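Local coordinates for protein putative adhesin (Bacteroides thetaiotaomicron, PDB 4QDG) that probably acts as a pilus-associated anchor or adhesin, as a putative outer-membrane lipoprotein of the FimB/Mfa2 family, at residues 23-28 with 262-267. Residues are numbered along the deposited sequence; the frame is centred on the assembly and turned at random.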
ATOM      1  N   TYR A  23     -11.957   2.468  -0.368  1.00 28.90           N
ATOM      2  CA  TYR A  23     -11.227   2.475   0.911  1.00 28.20           C
ATOM      3  C   TYR A  23      -9.989   3.395   0.856  1.00 32.07           C
ATOM      4  O   TYR A  23      -8.836   2.968   0.962  1.00 30.73           O
ATOM      5  CB  TYR A  23     -10.814   1.058   1.319  1.00 29.27           C
ATOM      6  CG  TYR A  23     -10.765   0.860   2.817  1.00 30.55           C
ATOM      7  CD1 TYR A  23     -11.878   1.131   3.615  1.00 32.74           C
ATOM      8  CD2 TYR A  23      -9.623   0.357   3.439  1.00 30.00           C
ATOM      9  CE1 TYR A  23     -11.853   0.906   4.991  1.00 32.00           C
ATOM     10  CE2 TYR A  23      -9.591   0.134   4.817  1.00 29.50           C
ATOM     11  CZ  TYR A  23     -10.717   0.388   5.582  1.00 36.23           C
ATOM     12  OH  TYR A  23     -10.712   0.161   6.932  1.00 41.09           O
ATOM     13  N   ASN A  24     -10.270   4.667   0.661  1.00 28.03           N
ATOM     14  CA  ASN A  24      -9.295   5.727   0.539  1.00 27.23           C
ATOM     15  C   ASN A  24      -9.831   6.948   1.315  1.00 32.66           C
ATOM     16  O   ASN A  24     -10.936   6.895   1.856  1.00 31.68           O
ATOM     17  CB  ASN A  24      -9.019   6.018  -0.951  1.00 27.35           C
ATOM     18  CG  ASN A  24     -10.256   6.214  -1.795  1.00 37.14           C
ATOM     19  OD1 ASN A  24     -11.107   7.036  -1.491  1.00 28.53           O
ATOM     20  ND2 ASN A  24     -10.375   5.473  -2.881  1.00 25.09           N
HETATM   21  N   MSE A  25      -9.027   8.014   1.417  1.00 31.15           N
HETATM   22  CA  MSE A  25      -9.354   9.215   2.198  1.00 30.55           C
HETATM   23  C   MSE A  25     -10.458  10.051   1.534  1.00 39.91           C
HETATM   24  O   MSE A  25     -11.064  10.904   2.201  1.00 42.14           O
HETATM   25  CB  MSE A  25      -8.087  10.067   2.454  1.00 31.42           C
HETATM   26  CG  MSE A  25      -7.049   9.351   3.306  1.00 36.92           C
HETATM   27 SE   MSE A  25      -7.686   8.830   5.126  0.75 44.79          SE
HETATM   28  CE  MSE A  25      -7.488  10.537   6.019  1.00 42.09           C
ATOM     29  N   GLU A  26     -10.755   9.777   0.246  1.00 36.57           N
ATOM     30  CA  GLU A  26     -11.802  10.463  -0.519  1.00 36.83           C
ATOM     31  C   GLU A  26     -13.134   9.781  -0.334  1.00 40.47           C
ATOM     32  O   GLU A  26     -14.158  10.357  -0.694  1.00 41.32           O
ATOM     33  CB  GLU A  26     -11.454  10.512  -2.015  1.00 38.56           C
ATOM     34  CG  GLU A  26     -10.225  11.360  -2.344  1.00 50.52           C
ATOM     35  CD  GLU A  26      -8.888  10.858  -1.822  1.00 67.73           C
ATOM     36  OE1 GLU A  26      -8.518   9.701  -2.138  1.00 54.40           O
ATOM     37  OE2 GLU A  26      -8.220  11.620  -1.083  1.00 63.32           O
ATOM     38  N   TYR A  27     -13.129   8.548   0.216  1.00 36.97           N
ATOM     39  CA  TYR A  27     -14.320   7.716   0.425  1.00 37.08           C
ATOM     40  C   TYR A  27     -15.099   7.572  -0.919  1.00 42.92           C
ATOM     41  O   TYR A  27     -16.335   7.584  -0.958  1.00 42.44           O
ATOM     42  CB  TYR A  27     -15.213   8.307   1.545  1.00 37.34           C
ATOM     43  CG  TYR A  27     -14.660   8.134   2.942  1.00 37.36           C
ATOM     44  CD1 TYR A  27     -13.656   8.974   3.427  1.00 38.75           C
ATOM     45  CD2 TYR A  27     -15.176   7.168   3.803  1.00 37.40           C
ATOM     46  CE1 TYR A  27     -13.167   8.841   4.724  1.00 38.37           C
ATOM     47  CE2 TYR A  27     -14.689   7.025   5.102  1.00 37.64           C
ATOM     48  CZ  TYR A  27     -13.674   7.853   5.552  1.00 43.09           C
ATOM     49  OH  TYR A  27     -13.198   7.715   6.834  1.00 48.14           O
ATOM     50  N   ALA A  28     -14.342   7.480  -2.020  1.00 39.63           N
ATOM     51  CA  ALA A  28     -14.907   7.416  -3.351  1.00 40.25           C
ATOM     52  C   ALA A  28     -14.194   6.384  -4.217  1.00 41.30           C
ATOM     53  O   ALA A  28     -12.970   6.266  -4.171  1.00 39.81           O
ATOM     54  CB  ALA A  28     -14.844   8.801  -4.005  1.00 41.76           C
ATOM     55  N   ASP A 262      -4.530  14.047  15.644  1.00 36.14           N
ATOM     56  CA  ASP A 262      -4.813  15.456  15.416  1.00 37.48           C
ATOM     57  C   ASP A 262      -6.047  15.691  14.542  1.00 39.79           C
ATOM     58  O   ASP A 262      -6.929  16.446  14.925  1.00 40.38           O
ATOM     59  CB  ASP A 262      -3.613  16.115  14.728  1.00 40.37           C
ATOM     60  CG  ASP A 262      -2.650  16.840  15.627  1.00 67.81           C
ATOM     61  OD1 ASP A 262      -2.202  16.233  16.633  1.00 72.61           O
ATOM     62  OD2 ASP A 262      -2.243  17.978  15.268  1.00 79.13           O
ATOM     63  N   LEU A 263      -6.106  15.071  13.365  1.00 35.00           N
ATOM     64  CA  LEU A 263      -7.175  15.391  12.436  1.00 34.74           C
ATOM     65  C   LEU A 263      -8.255  14.353  12.275  1.00 35.72           C
ATOM     66  O   LEU A 263      -9.298  14.686  11.710  1.00 36.34           O
ATOM     67  CB  LEU A 263      -6.568  15.671  11.043  1.00 34.54           C
ATOM     68  CG  LEU A 263      -5.559  16.842  10.901  1.00 39.58           C
ATOM     69  CD1 LEU A 263      -5.105  16.975   9.478  1.00 39.16           C
ATOM     70  CD2 LEU A 263      -6.152  18.176  11.377  1.00 43.27           C
ATOM     71  N   TYR A 264      -8.008  13.096  12.661  1.00 29.96           N
ATOM     72  CA  TYR A 264      -8.982  12.019  12.425  1.00 29.29           C
ATOM     73  C   TYR A 264      -9.073  11.140  13.678  1.00 32.03           C
ATOM     74  O   TYR A 264      -8.970   9.928  13.579  1.00 31.39           O
ATOM     75  CB  TYR A 264      -8.549  11.174  11.176  1.00 30.11           C
ATOM     76  CG  TYR A 264      -8.158  11.984   9.947  1.00 31.85           C
ATOM     77  CD1 TYR A 264      -9.127  12.544   9.116  1.00 34.40           C
ATOM     78  CD2 TYR A 264      -6.816  12.202   9.626  1.00 31.73           C
ATOM     79  CE1 TYR A 264      -8.771  13.317   8.002  1.00 35.70           C
ATOM     80  CE2 TYR A 264      -6.446  12.960   8.504  1.00 31.91           C
ATOM     81  CZ  TYR A 264      -7.429  13.516   7.696  1.00 36.22           C
ATOM     82  OH  TYR A 264      -7.074  14.248   6.589  1.00 33.25           O
ATOM     83  N   ALA A 265      -9.223  11.761  14.856  1.00 30.39           N
ATOM     84  CA  ALA A 265      -9.226  11.083  16.153  1.00 31.06           C
ATOM     85  C   ALA A 265     -10.257   9.933  16.281  1.00 36.39           C
ATOM     86  O   ALA A 265      -9.949   8.954  16.972  1.00 35.93           O
ATOM     87  CB  ALA A 265      -9.421  12.083  17.271  1.00 32.18           C
ATOM     88  N   SER A 266     -11.415  10.007  15.576  1.00 32.22           N
ATOM     89  CA  SER A 266     -12.451   8.951  15.648  1.00 32.16           C
ATOM     90  C   SER A 266     -12.187   7.800  14.696  1.00 37.15           C
ATOM     91  O   SER A 266     -12.847   6.747  14.783  1.00 38.12           O
ATOM     92  CB  SER A 266     -13.832   9.516  15.333  1.00 32.68           C
ATOM     93  OG  SER A 266     -14.289  10.307  16.414  1.00 37.38           O
HETATM   94  N   MSE A 267     -11.247   8.003  13.764  1.00 30.84           N
HETATM   95  CA  MSE A 267     -10.905   6.971  12.789  1.00 28.16           C
HETATM   96  C   MSE A 267     -10.049   5.871  13.443  1.00 30.11           C
HETATM   97  O   MSE A 267      -9.200   6.135  14.308  1.00 28.76           O
HETATM   98  CB  MSE A 267     -10.185   7.584  11.570  1.00 28.98           C
HETATM   99  CG  MSE A 267     -10.144   6.644  10.375  1.00 34.42           C
HETATM  100 SE   MSE A 267      -9.239   7.351   8.804  0.75 40.45          SE
HETATM  101  CE  MSE A 267     -10.509   8.859   8.341  1.00 38.33           C
TER
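Two type I beta turns meet through their side chains here, Met-25 and Tyr-27 from the turn 24-27 against Tyr-264 and Met-267 from the turn 264-267, joining the loop after strand 15-20 to the end of helix 252-263. At this small surface contact the nearest CA atoms, of Met-25 and Tyr-264, are 10.6 Å apart. Long, flexible methionine side chains, both selenomethionine in the crystal, span the gap. Met-25, bent at chi2 (-60°) and chi3 (-80°), pushes its methyl into the corner between the Tyr-264 ring face and the Met-267 methyl. Tyrosine offers a broad face for this CH-pi contact, CE lying 3.6 Å from the ring centroid; Leu-263 CB backs the opposite face. Behind CE, Met-25 SE stands 5.4 Å from that centroid, fitting a Met-aromatic contact too. Met-267 reaches back, CE to Met-25 CE 4.2 Å. Asn-24 suits its turn because its ND2 hydrogen-bonds to Ala-28 O (3.0 Å). From bordering helix 269-275, Arg-275 touches Met-25, its NH1 hydrogen-bonds to Asn-24 O, and it makes a cation-pi contact with Tyr-27. The Met-25 side chain is about 3 Å from that of Glu-276, a magnesium ligand. At the Tyr-27 ring edge, Met-267 CE lies 3.3 Å from Tyr-27 OH.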